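Local coordinates for O-succinylhomoserine sulfhydrylase (Mycobacterium tuberculosis, PDB 3NDN), which probably catalyses the pyridoxal-phosphate-dependent formation of L-homocysteine from O-succinyl-L-homoserine and hydrogen sulfide, a step of methionine biosynthesis, at residues V328-L333 with V392-V397; R290-L295 with V304-L309. All coordinates share one frame; numbering follows the deposited sequence.

Interaction 1. Residues V328-L333 with V392-V397; sequences VVTFAL and VVRISV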
loop_
_atom_site.group_PDB
_atom_site.type_symbol
_atom_site.label_atom_id
_atom_site.label_comp_id
_atom_site.label_asym_id
_atom_site.label_seq_id
_atom_site.Cartn_x
_atom_site.Cartn_y
_atom_site.Cartn_z
ATOM N N VAL A 328 10.124 5.539 -28.275
ATOM C CA VAL A 328 11.593 5.631 -28.133
ATOM C C VAL A 328 12.246 6.105 -29.455
ATOM O O VAL A 328 11.906 5.606 -30.537
ATOM C CB VAL A 328 12.190 4.269 -27.721
ATOM C CG1 VAL A 328 13.682 4.389 -27.417
ATOM C CG2 VAL A 328 11.459 3.695 -26.500
ATOM N N VAL A 329 13.169 7.062 -29.353
ATOM C CA VAL A 329 13.912 7.607 -30.516
ATOM C C VAL A 329 15.435 7.432 -30.345
ATOM O O VAL A 329 16.002 7.883 -29.347
ATOM C CB VAL A 329 13.613 9.105 -30.720
ATOM C CG1 VAL A 329 14.267 9.632 -32.022
ATOM C CG2 VAL A 329 12.096 9.367 -30.712
ATOM N N THR A 330 16.088 6.818 -31.332
ATOM C CA THR A 330 17.547 6.607 -31.321
ATOM C C THR A 330 18.198 7.507 -32.397
ATOM O O THR A 330 17.655 7.639 -33.496
ATOM C CB THR A 330 17.873 5.102 -31.561
ATOM O OG1 THR A 330 17.241 4.306 -30.542
ATOM C CG2 THR A 330 19.385 4.830 -31.520
ATOM N N PHE A 331 19.330 8.135 -32.069
ATOM C CA PHE A 331 20.092 8.953 -33.045
ATOM C C PHE A 331 21.617 8.940 -32.842
ATOM O O PHE A 331 22.111 8.547 -31.785
ATOM C CB PHE A 331 19.572 10.398 -33.084
ATOM C CG PHE A 331 19.883 11.208 -31.837
ATOM C CD1 PHE A 331 20.929 12.129 -31.839
ATOM C CD2 PHE A 331 19.114 11.067 -30.681
ATOM C CE1 PHE A 331 21.222 12.893 -30.706
ATOM C CE2 PHE A 331 19.392 11.834 -29.538
ATOM C CZ PHE A 331 20.454 12.743 -29.550
ATOM N N ALA A 332 22.351 9.402 -33.862
ATOM C CA ALA A 332 23.808 9.501 -33.798
ATOM C C ALA A 332 24.291 10.919 -34.110
ATOM O O ALA A 332 23.790 11.566 -35.043
ATOM C CB ALA A 332 24.468 8.491 -34.755
ATOM N N LEU A 333 25.251 11.388 -33.312
ATOM C CA LEU A 333 25.857 12.703 -33.488
ATOM C C LEU A 333 26.792 12.715 -34.698
ATOM O O LEU A 333 27.460 11.716 -34.977
ATOM C CB LEU A 333 26.625 13.119 -32.226
ATOM C CG LEU A 333 25.806 13.406 -30.965
ATOM C CD1 LEU A 333 26.679 13.403 -29.725
ATOM C CD2 LEU A 333 25.025 14.713 -31.062
ATOM N N VAL A 392 26.168 7.307 -30.357
ATOM C CA VAL A 392 24.733 6.988 -30.352
ATOM C C VAL A 392 24.060 7.310 -29.002
ATOM O O VAL A 392 24.598 6.977 -27.938
ATOM C CB VAL A 392 24.495 5.509 -30.753
ATOM C CG1 VAL A 392 23.041 5.129 -30.600
ATOM C CG2 VAL A 392 24.960 5.262 -32.192
ATOM N N VAL A 393 22.900 7.973 -29.077
ATOM C CA VAL A 393 22.070 8.392 -27.916
ATOM C C VAL A 393 20.619 7.874 -28.080
ATOM O O VAL A 393 20.095 7.850 -29.201
ATOM C CB VAL A 393 22.093 9.953 -27.753
ATOM C CG1 VAL A 393 21.189 10.427 -26.618
ATOM C CG2 VAL A 393 23.525 10.450 -27.512
ATOM N N ARG A 394 19.995 7.423 -26.981
ATOM C CA ARG A 394 18.595 6.929 -26.981
ATOM C C ARG A 394 17.681 7.742 -26.036
ATOM O O ARG A 394 18.002 7.892 -24.850
ATOM C CB ARG A 394 18.546 5.457 -26.548
ATOM C CG ARG A 394 17.216 4.761 -26.873
ATOM C CD ARG A 394 17.065 3.413 -26.162
ATOM N NE ARG A 394 16.916 3.546 -24.707
ATOM C CZ ARG A 394 16.895 2.517 -23.859
ATOM N NH1 ARG A 394 17.030 1.267 -24.307
ATOM N NH2 ARG A 394 16.757 2.732 -22.552
ATOM N N ILE A 395 16.548 8.243 -26.548
ATOM C CA ILE A 395 15.600 9.026 -25.722
ATOM C C ILE A 395 14.232 8.317 -25.575
ATOM O O ILE A 395 13.605 7.918 -26.573
ATOM C CB ILE A 395 15.386 10.475 -26.254
ATOM C CG1 ILE A 395 16.700 11.272 -26.203
ATOM C CG2 ILE A 395 14.295 11.217 -25.437
ATOM C CD1 ILE A 395 16.624 12.649 -26.880
ATOM N N SER A 396 13.799 8.155 -24.329
ATOM C CA SER A 396 12.487 7.571 -23.996
ATOM C C SER A 396 11.486 8.695 -23.732
ATOM O O SER A 396 11.663 9.482 -22.802
ATOM C CB SER A 396 12.633 6.635 -22.796
ATOM O OG SER A 396 11.406 6.027 -22.409
ATOM N N VAL A 397 10.437 8.772 -24.554
ATOM C CA VAL A 397 9.466 9.899 -24.524
ATOM C C VAL A 397 8.249 9.675 -23.613
ATOM O O VAL A 397 7.508 8.691 -23.774
ATOM C CB VAL A 397 9.015 10.283 -25.961
ATOM C CG1 VAL A 397 7.981 11.442 -25.963
ATOM C CG2 VAL A 397 10.244 10.684 -26.804
#
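Strands 328-333 and 392-396 are antiparallel neighbours in the smaller, C-terminal sheet of this fold type I PLP enzyme of the trans-sulfuration family. Two hydrogen-bonded pairs join them. Val329 and Ile395 exchange two nearly straight bonds, each 2.9 Å between the N of one residue and the O of the other. Phe331 and Val393 form a second such pair, and their N-H groups meet the carbonyls almost along the C=O axis. Between these pairs, Thr330 CA leans on Val393 O as a C-H...O contact.

The face carrying Val329, Phe331, Val393 and Ile395 is apolar. Phe331 holds CG in the crowded position between the backbone N and the carbonyl carbon (chi1 70°). This swings the ring toward strand 392-396, alongside Val393. Val393 then lies over one ring face in a CH-pi contact, with its CB 4.1 Å from the centroid of the Phe331 ring. Ile395 CD1 comes obliquely to Phe331 CE2 at 3.9 Å. Beyond them, Val329 and Phe331 touch Leu295 of helix 277-296, and Val393 touches Leu348.

The other face is mixed. Thr330 CG2, anti to the backbone N, meets Val392 CG1 at 3.8 Å. Its OG1 is turned the other way (chi1 -58°) and bonds to Pro178 O and Gln180 NE2. Arg394 also has CG anti to the backbone N, and its chain bends at chi3 (68°). Asn177 OD1 receives a bond from NH1, while NH2 bonds weakly to Asn358 O. The aliphatic part of Arg394 crosses the valine obliquely: Arg394 CG lies 3.6 Å from Val328 CG1.

Interaction 2. Residues R290-L295 with V304-L309; sequences RIAEFL and VRYPYL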
loop_
_atom_site.group_PDB
_atom_site.type_symbol
_atom_site.label_atom_id
_atom_site.label_comp_id
_atom_site.label_asym_id
_atom_site.label_seq_id
_atom_site.Cartn_x
_atom_site.Cartn_y
_atom_site.Cartn_z
ATOM N N ARG A 290 7.015 13.687 -33.406
ATOM C CA ARG A 290 7.472 15.081 -33.539
ATOM C C ARG A 290 8.957 15.256 -33.193
ATOM O O ARG A 290 9.666 16.022 -33.845
ATOM C CB ARG A 290 6.628 16.054 -32.681
ATOM C CG ARG A 290 5.234 16.397 -33.221
ATOM C CD ARG A 290 4.545 17.498 -32.376
ATOM N NE ARG A 290 5.371 18.705 -32.289
ATOM C CZ ARG A 290 5.192 19.716 -31.437
ATOM N NH1 ARG A 290 4.193 19.714 -30.561
ATOM N NH2 ARG A 290 6.030 20.747 -31.464
ATOM N N ILE A 291 9.407 14.570 -32.146
ATOM C CA ILE A 291 10.812 14.622 -31.693
ATOM C C ILE A 291 11.765 13.975 -32.721
ATOM O O ILE A 291 12.860 14.499 -32.984
ATOM C CB ILE A 291 10.963 14.032 -30.227
ATOM C CG1 ILE A 291 10.354 14.999 -29.201
ATOM C CG2 ILE A 291 12.442 13.759 -29.855
ATOM C CD1 ILE A 291 10.012 14.376 -27.824
ATOM N N ALA A 292 11.336 12.868 -33.324
ATOM C CA ALA A 292 12.115 12.197 -34.371
ATOM C C ALA A 292 12.314 13.103 -35.589
ATOM O O ALA A 292 13.421 13.192 -36.130
ATOM C CB ALA A 292 11.439 10.894 -34.785
ATOM N N GLU A 293 11.243 13.794 -35.994
ATOM C CA GLU A 293 11.304 14.736 -37.111
ATOM C C GLU A 293 12.201 15.957 -36.813
ATOM O O GLU A 293 12.921 16.448 -37.701
ATOM C CB GLU A 293 9.878 15.155 -37.525
ATOM C CG GLU A 293 9.050 14.001 -38.116
ATOM C CD GLU A 293 7.557 14.305 -38.215
ATOM O OE1 GLU A 293 7.099 15.321 -37.640
ATOM O OE2 GLU A 293 6.833 13.510 -38.858
ATOM N N PHE A 294 12.172 16.435 -35.567
ATOM C CA PHE A 294 13.009 17.563 -35.139
ATOM C C PHE A 294 14.501 17.196 -35.166
ATOM O O PHE A 294 15.325 17.955 -35.692
ATOM C CB PHE A 294 12.584 18.096 -33.754
ATOM C CG PHE A 294 13.560 19.087 -33.159
ATOM C CD1 PHE A 294 13.530 20.431 -33.547
ATOM C CD2 PHE A 294 14.528 18.670 -32.249
ATOM C CE1 PHE A 294 14.433 21.342 -33.013
ATOM C CE2 PHE A 294 15.444 19.576 -31.708
ATOM C CZ PHE A 294 15.397 20.910 -32.090
ATOM N N LEU A 295 14.831 16.028 -34.626
ATOM C CA LEU A 295 16.206 15.508 -34.665
ATOM C C LEU A 295 16.695 15.277 -36.115
ATOM O O LEU A 295 17.819 15.653 -36.465
ATOM C CB LEU A 295 16.340 14.243 -33.812
ATOM C CG LEU A 295 16.398 14.438 -32.286
ATOM C CD1 LEU A 295 15.984 13.167 -31.511
ATOM C CD2 LEU A 295 17.771 14.934 -31.821
ATOM N N VAL A 304 18.817 9.335 -37.758
ATOM C CA VAL A 304 17.800 8.966 -36.764
ATOM C C VAL A 304 17.228 7.577 -37.079
ATOM O O VAL A 304 17.092 7.200 -38.248
ATOM C CB VAL A 304 16.645 10.019 -36.708
ATOM C CG1 VAL A 304 15.575 9.636 -35.653
ATOM C CG2 VAL A 304 17.184 11.409 -36.411
ATOM N N ARG A 305 16.898 6.806 -36.042
ATOM C CA ARG A 305 16.149 5.567 -36.237
ATOM C C ARG A 305 14.832 5.620 -35.452
ATOM O O ARG A 305 14.837 5.762 -34.225
ATOM C CB ARG A 305 16.991 4.330 -35.866
ATOM C CG ARG A 305 18.045 3.901 -36.897
ATOM C CD ARG A 305 17.420 3.292 -38.159
ATOM N NE ARG A 305 18.443 2.788 -39.078
ATOM C CZ ARG A 305 19.013 3.503 -40.054
ATOM N NH1 ARG A 305 18.660 4.769 -40.280
ATOM N NH2 ARG A 305 19.934 2.942 -40.822
ATOM N N TYR A 306 13.720 5.576 -36.194
ATOM C CA TYR A 306 12.351 5.570 -35.672
ATOM C C TYR A 306 11.493 4.941 -36.776
ATOM O O TYR A 306 11.572 5.373 -37.928
ATOM C CB TYR A 306 11.863 6.997 -35.339
ATOM C CG TYR A 306 10.479 7.069 -34.677
ATOM C CD1 TYR A 306 10.283 6.616 -33.361
ATOM C CD2 TYR A 306 9.364 7.589 -35.369
ATOM C CE1 TYR A 306 9.019 6.675 -32.751
ATOM C CE2 TYR A 306 8.097 7.662 -34.761
ATOM C CZ TYR A 306 7.933 7.197 -33.460
ATOM O OH TYR A 306 6.679 7.238 -32.883
ATOM N N PRO A 307 10.696 3.900 -36.445
ATOM C CA PRO A 307 10.006 3.082 -37.465
ATOM C C PRO A 307 8.980 3.816 -38.343
ATOM O O PRO A 307 8.697 3.346 -39.445
ATOM C CB PRO A 307 9.284 2.008 -36.618
ATOM C CG PRO A 307 10.097 1.925 -35.370
ATOM C CD PRO A 307 10.433 3.376 -35.090
ATOM N N TYR A 308 8.423 4.932 -37.864
ATOM C CA TYR A 308 7.430 5.696 -38.638
ATOM C C TYR A 308 8.024 6.953 -39.319
ATOM O O TYR A 308 7.294 7.823 -39.812
ATOM C CB TYR A 308 6.178 6.011 -37.788
ATOM C CG TYR A 308 4.954 5.139 -38.101
ATOM C CD1 TYR A 308 3.715 5.729 -38.347
ATOM C CD2 TYR A 308 5.050 3.743 -38.210
ATOM C CE1 TYR A 308 2.594 4.964 -38.662
ATOM C CE2 TYR A 308 3.911 2.955 -38.514
ATOM C CZ TYR A 308 2.696 3.586 -38.750
ATOM O OH TYR A 308 1.557 2.864 -39.055
ATOM N N LEU A 309 9.352 7.032 -39.319
ATOM C CA LEU A 309 10.090 7.992 -40.151
ATOM C C LEU A 309 10.331 7.370 -41.543
ATOM O O LEU A 309 10.901 6.279 -41.629
ATOM C CB LEU A 309 11.417 8.340 -39.457
ATOM C CG LEU A 309 12.152 9.651 -39.734
ATOM C CD1 LEU A 309 11.257 10.877 -39.494
ATOM C CD2 LEU A 309 13.432 9.712 -38.887
#
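Tyr306 leaves the end of strand 301-305 and turns its side chain toward helix 277-296. Its CG is anti to the backbone N (chi1 -175°). Tyr306 CB lies 4.0 Å from Ala292 CB. Tyr306 CG is 3.9 Å from Ala292 CB, and Tyr306 CD2 is as near. The methyl approaches the root of the ring obliquely. On the other ring branch, CD1 packs against Val328 O. The Tyr306 side chain also touches Asn285, Ala288 and Gln289, earlier residues of the same helix. At the tip, OH is hydrogen-bonded to Gly326 O. The phenol is thus held at both ends, by the helix at its base and by a backbone carbonyl at its hydroxyl.

No hydrogen bond crosses between 290-295 and 304-309. The contact is apolar, with the Ala292 methyl at its middle. Val304 CG2 meets Leu295 CB at 3.9 Å. Val304 CG1 is looser, 4.4 Å from Ala292 CB. Tyr306 opens a type I turn that ends at Leu309, closed by Leu309 N on Tyr306 O at 3.1 Å. The turn brings Leu309 back to the helix, where Leu309 CD1 crosses Glu293 CG obliquely at 4.1 Å. That end is more open, for Glu293 is exposed; its OE2 bonds to Gln289 NE2.

The helix is sandwiched in the fold, between the sheet and helix 402-413. Ala292 and Leu295 face the edge strand 301-305, while Ile291 and Phe294 lean on helix 402-413.

How the interactions relate
Both contacts reach the same small sheet, and their centres are about 9 Å apart. Interaction 1 pairs two inner strands and is fully buried. Its grip is mostly backbone hydrogen bonding, with Thr330 and Arg394 bonded to residues outside the pair. Interaction 2 lays a helix against the edge strand and the turn after it. It relies on apolar contacts alone and reaches the surface at Glu293. The two join directly: Arg305 N probably hydrogen-bonds to Thr330 O, at 2.8 Å, which links strand 301-305 to 328-333. The helix side meets interaction 1 as well, where Ile291 CD1 packs on Val397 CG2. Along the chain, interaction 2 is complete before interaction 1 begins.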